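Local coordinates for protein novel immune-type receptor 11 (PDB 2QTE) that probably mediates allogeneic recognition, acting as a bony fish immune-type receptor with an immunoglobulin variable-like extracellular domain, at residues A[16-21]-A[77-82]; A[31-36]-A[43-48]. The protein carries 1 engineered substitution. One frame throughout, in Å; residues are numbered along the deposited sequence.

Contact 1: residues A[16-21]-A[77-82]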
# COMPACT_ATOMS: atom_id res chain seq x y z
N ASN A 16 3.01 1.97 -25.04
CA ASN A 16 2.23 2.94 -24.28
C ASN A 16 1.24 2.21 -23.43
O ASN A 16 0.64 1.23 -23.87
CB ASN A 16 1.54 3.97 -25.18
CG ASN A 16 2.50 4.63 -26.12
OD1 ASN A 16 3.66 4.85 -25.78
ND2 ASN A 16 2.05 4.91 -27.32
N VAL A 17 1.08 2.66 -22.19
CA VAL A 17 0.16 1.98 -21.32
C VAL A 17 -0.67 2.93 -20.46
O VAL A 17 -0.22 4.01 -20.07
CB VAL A 17 0.87 0.87 -20.47
CG1 VAL A 17 2.15 1.37 -19.82
CG2 VAL A 17 -0.09 0.29 -19.41
N THR A 18 -1.90 2.50 -20.16
CA THR A 18 -2.79 3.20 -19.21
C THR A 18 -3.29 2.25 -18.12
O THR A 18 -3.81 1.20 -18.43
CB THR A 18 -3.95 3.78 -19.96
OG1 THR A 18 -3.43 4.76 -20.88
CG2 THR A 18 -4.98 4.41 -19.01
N MET A 19 -3.07 2.60 -16.85
CA MET A 19 -3.63 1.83 -15.74
C MET A 19 -4.79 2.63 -15.16
O MET A 19 -4.66 3.80 -14.88
CB MET A 19 -2.57 1.52 -14.69
CG MET A 19 -1.38 0.89 -15.28
SD MET A 19 0.02 0.59 -14.20
CE MET A 19 0.94 2.14 -14.31
N GLU A 20 -5.91 1.97 -14.96
CA GLU A 20 -7.17 2.61 -14.71
C GLU A 20 -7.55 2.66 -13.23
O GLU A 20 -7.21 1.77 -12.47
CB GLU A 20 -8.24 1.83 -15.46
CG GLU A 20 -8.30 2.11 -16.96
CD GLU A 20 -7.60 1.07 -17.80
OE1 GLU A 20 -7.28 1.37 -18.98
OE2 GLU A 20 -7.36 -0.05 -17.28
N CYS A 21 -8.23 3.73 -12.82
CA CYS A 21 -8.84 3.82 -11.51
C CYS A 21 -10.11 4.65 -11.70
O CYS A 21 -10.03 5.74 -12.25
CB CYS A 21 -7.91 4.52 -10.54
SG CYS A 21 -8.57 4.78 -8.86
N ASP A 77 -6.92 7.96 -14.34
CA ASP A 77 -6.08 6.91 -14.96
C ASP A 77 -4.65 7.37 -15.18
O ASP A 77 -4.43 8.49 -15.60
CB ASP A 77 -6.65 6.45 -16.28
CG ASP A 77 -8.13 6.05 -16.19
OD1 ASP A 77 -8.62 5.76 -15.07
OD2 ASP A 77 -8.76 5.98 -17.26
N LEU A 78 -3.70 6.47 -14.95
CA LEU A 78 -2.29 6.79 -15.05
C LEU A 78 -1.77 6.30 -16.44
O LEU A 78 -2.00 5.17 -16.78
CB LEU A 78 -1.60 6.08 -13.88
CG LEU A 78 -0.11 6.23 -13.61
CD1 LEU A 78 0.27 7.68 -13.39
CD2 LEU A 78 0.22 5.37 -12.38
N ASN A 79 -1.11 7.15 -17.23
CA ASN A 79 -0.56 6.73 -18.52
C ASN A 79 0.98 6.76 -18.48
O ASN A 79 1.56 7.55 -17.74
CB ASN A 79 -0.97 7.66 -19.61
CG ASN A 79 -2.42 8.06 -19.53
OD1 ASN A 79 -3.28 7.19 -19.59
ND2 ASN A 79 -2.71 9.35 -19.39
N ILE A 80 1.61 5.89 -19.25
CA ILE A 80 3.05 5.98 -19.55
C ILE A 80 3.21 5.98 -21.07
O ILE A 80 2.61 5.13 -21.73
CB ILE A 80 3.87 4.79 -19.01
CG1 ILE A 80 3.63 4.51 -17.52
CG2 ILE A 80 5.34 5.10 -19.13
CD1 ILE A 80 2.28 3.89 -17.20
N ILE A 81 3.97 6.93 -21.63
CA ILE A 81 4.27 6.84 -23.06
C ILE A 81 5.71 6.29 -23.14
O ILE A 81 6.63 6.89 -22.59
CB ILE A 81 3.95 8.16 -23.86
CG1 ILE A 81 2.40 8.35 -23.97
CG2 ILE A 81 4.45 8.08 -25.35
CD1 ILE A 81 1.95 9.76 -24.34
N GLY A 82 5.91 5.15 -23.78
CA GLY A 82 7.27 4.60 -23.91
C GLY A 82 7.80 3.91 -22.67
O GLY A 82 8.80 4.34 -22.10
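Asp77 meets four consecutive residues of 16-21, Thr18 to Cys21, and finishes the strand pair with a side-chain bond. Its CB lies 3.6 Å from Met19 O and also touches Thr18 CG2. CG is anti to the carbonyl carbon (chi1 -52°), which carries it to Glu20 CA. OD2 rests against Glu20 CG. OD1 accepts the backbone N-H of Cys21 at 3.1 Å. The bond is straight at the hydrogen (166°), but the donor comes from above the carboxylate plane. An alanine here would probably leave the Cys21 N-H without this acceptor and Glu20 CG without its neighbour at OD2. Between these residues and the far end, strands 17-19 and 77-80 run antiparallel. Val17 with Ile80 and Met19 with Leu78 are the hydrogen-bonded pairs. Thr18 and Asn79 form the non-hydrogen-bonded pair, and Thr18 OG1 donates to Asn79 OD1 at 2.8 Å. At the other end Asn16 OD1 takes the N-H of Gly82 in its carbonyl plane. Val17, Met19, Leu78 and Ile80 share the inner face. There Met19 CE reaches Ile80 CD1 at 3.6 Å and also touches Leu78 CD2. This is the pairing of strands B and E in a V-type immunoglobulin sandwich. Strand 67-71 flanks 76-80 in the same sheet. Strand 100-110 of the other sheet meets Val17 and Met19, and Tyr91 of strand 89-97 packs on Met19 and Leu78.

Contact 2: residues A[31-36]-A[43-48]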
# COMPACT_ATOMS: atom_id res chain seq x y z
N ASN A 31 -8.21 13.31 -1.31
CA ASN A 31 -7.36 12.30 -0.66
C ASN A 31 -7.15 11.08 -1.54
O ASN A 31 -6.88 9.97 -1.05
CB ASN A 31 -7.91 11.87 0.71
CG ASN A 31 -8.03 13.02 1.69
OD1 ASN A 31 -8.10 14.17 1.29
ND2 ASN A 31 -8.07 12.72 2.98
N LEU A 32 -7.26 11.31 -2.85
CA LEU A 32 -7.11 10.24 -3.80
C LEU A 32 -5.75 10.31 -4.52
O LEU A 32 -5.27 11.42 -4.85
CB LEU A 32 -8.25 10.29 -4.78
CG LEU A 32 -8.27 9.31 -5.91
CD1 LEU A 32 -8.62 7.90 -5.45
CD2 LEU A 32 -9.28 9.81 -6.92
N ALA A 33 -5.11 9.15 -4.69
CA ALA A 33 -3.74 9.10 -5.13
C ALA A 33 -3.39 7.73 -5.63
O ALA A 33 -4.03 6.74 -5.25
CB ALA A 33 -2.80 9.47 -3.94
N TRP A 34 -2.33 7.63 -6.43
CA TRP A 34 -1.83 6.37 -6.87
C TRP A 34 -0.58 6.13 -6.06
O TRP A 34 0.19 7.06 -5.81
CB TRP A 34 -1.44 6.43 -8.36
CG TRP A 34 -2.53 6.16 -9.34
CD1 TRP A 34 -3.27 7.08 -10.02
CD2 TRP A 34 -2.98 4.87 -9.79
NE1 TRP A 34 -4.18 6.44 -10.85
CE2 TRP A 34 -4.01 5.08 -10.72
CE3 TRP A 34 -2.61 3.56 -9.49
CZ2 TRP A 34 -4.65 4.04 -11.37
CZ3 TRP A 34 -3.26 2.52 -10.11
CH2 TRP A 34 -4.29 2.76 -11.02
N TYR A 35 -0.38 4.90 -5.61
CA TYR A 35 0.84 4.57 -4.88
C TYR A 35 1.56 3.62 -5.76
O TYR A 35 0.93 2.89 -6.48
CB TYR A 35 0.51 3.90 -3.54
CG TYR A 35 -0.03 4.90 -2.58
CD1 TYR A 35 -1.29 5.48 -2.79
CD2 TYR A 35 0.73 5.32 -1.51
CE1 TYR A 35 -1.77 6.44 -1.93
CE2 TYR A 35 0.26 6.30 -0.65
CZ TYR A 35 -0.99 6.83 -0.88
OH TYR A 35 -1.44 7.78 -0.03
N ARG A 36 2.89 3.57 -5.66
CA ARG A 36 3.67 2.71 -6.51
C ARG A 36 4.59 1.87 -5.63
O ARG A 36 5.22 2.42 -4.69
CB ARG A 36 4.50 3.60 -7.44
CG ARG A 36 5.47 2.89 -8.35
CD ARG A 36 6.30 3.95 -9.14
NE ARG A 36 7.28 3.28 -10.01
CZ ARG A 36 7.98 3.89 -10.96
NH1 ARG A 36 7.83 5.18 -11.16
NH2 ARG A 36 8.86 3.20 -11.71
N PRO A 43 5.72 0.36 -0.55
CA PRO A 43 5.05 1.29 -1.47
C PRO A 43 5.15 2.77 -1.09
O PRO A 43 5.26 3.10 0.08
CB PRO A 43 3.55 0.92 -1.35
CG PRO A 43 3.51 -0.34 -0.63
CD PRO A 43 4.73 -0.40 0.20
N GLN A 44 5.03 3.65 -2.08
CA GLN A 44 5.14 5.08 -1.86
C GLN A 44 4.11 5.85 -2.67
O GLN A 44 3.91 5.55 -3.80
CB GLN A 44 6.48 5.53 -2.40
CG GLN A 44 7.49 5.90 -1.38
CD GLN A 44 8.75 6.19 -2.10
OE1 GLN A 44 9.41 5.26 -2.58
NE2 GLN A 44 9.05 7.48 -2.31
N TYR A 45 3.55 6.91 -2.10
CA TYR A 45 2.78 7.90 -2.83
C TYR A 45 3.52 8.36 -4.09
O TYR A 45 4.68 8.78 -4.02
CB TYR A 45 2.48 9.10 -1.91
CG TYR A 45 2.32 10.45 -2.60
CD1 TYR A 45 1.22 10.73 -3.39
CD2 TYR A 45 3.27 11.45 -2.44
CE1 TYR A 45 1.10 11.98 -4.01
CE2 TYR A 45 3.15 12.67 -3.04
CZ TYR A 45 2.06 12.93 -3.83
OH TYR A 45 1.95 14.17 -4.45
N PHE A 46 2.82 8.28 -5.22
CA PHE A 46 3.39 8.49 -6.54
C PHE A 46 2.85 9.74 -7.17
O PHE A 46 3.62 10.57 -7.66
CB PHE A 46 3.11 7.26 -7.43
CG PHE A 46 3.74 7.32 -8.77
CD1 PHE A 46 5.08 7.65 -8.90
CD2 PHE A 46 3.01 7.04 -9.92
CE1 PHE A 46 5.68 7.72 -10.16
CE2 PHE A 46 3.60 7.10 -11.19
CZ PHE A 46 4.93 7.42 -11.30
N VAL A 47 1.53 9.85 -7.20
CA VAL A 47 0.85 10.98 -7.83
C VAL A 47 -0.53 11.13 -7.20
O VAL A 47 -1.19 10.15 -6.99
CB VAL A 47 0.76 10.85 -9.40
CG1 VAL A 47 0.12 9.55 -9.83
CG2 VAL A 47 0.02 12.00 -10.02
N ARG A 48 -0.93 12.35 -6.85
CA ARG A 48 -2.20 12.58 -6.19
C ARG A 48 -3.15 13.42 -7.04
O ARG A 48 -2.74 14.16 -7.93
CB ARG A 48 -2.04 13.21 -4.79
CG ARG A 48 -1.39 14.55 -4.77
CD ARG A 48 -0.93 14.90 -3.34
NE ARG A 48 -0.07 16.09 -3.30
CZ ARG A 48 -0.48 17.33 -3.10
NH1 ARG A 48 0.40 18.32 -3.10
NH2 ARG A 48 -1.77 17.58 -2.89
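Arg36 lays its CD over one face of the Phe46 ring, offset toward the rim, a CH-pi contact of 4.0 Å to the ring centroid. The Arg36 chain is extended, and its guanidinium stands nearly perpendicular to the ring (87°), with Phe46 CE1 at its edge. The two segments form the C-C' hairpin of the immunoglobulin V fold, interrupted by a classic beta bulge. The rings of Phe58, Phe62 and Phe67 meet Phe46 edge-to-face. The Tyr45 ring has Ala33 CB at its edge. The Trp34 ring lies nearly parallel to that of Phe76, and its NE1 bonds to Phe76 O. Phe46 and Val47 both lie opposite Trp34, so the register shifts by one. Beside the bulge, Val47 CG1 packs on Trp34 CB at 3.8 Å. Ala33, Tyr35, Tyr45 and Arg48 occupy the other face. Tyr35 and Tyr45 pack there on Ile100 of the second subunit, and Tyr35 OH bonds to Ile101 N of that subunit. At the bulge, Trp34 O accepts two N-H groups: Phe46 N at 3.0 Å and, weakly, Val47 N at 3.4 Å.

How the contacts relate
Contact 1 and contact 2 lie on opposing sheets of one V-type sandwich, with centres about 14 Å apart. Residues 31-36 and 43-48 both fall in the chain between 16-21 and 77-82. The contacts touch in the core. Trp34 CZ2 of contact 2 packs on Cys21 CB of contact 1 at 3.4 Å. Trp34 also meets Cys93, the disulfide partner of Cys21, which gives the tryptophan-on-disulfide core usual in immunoglobulin domains. A second touch joins Leu78 CD2 to Phe46 CE2 at 4.0 Å. Contact 2 also borders the second subunit, whereas neither segment of contact 1 touches that chain in the assembly.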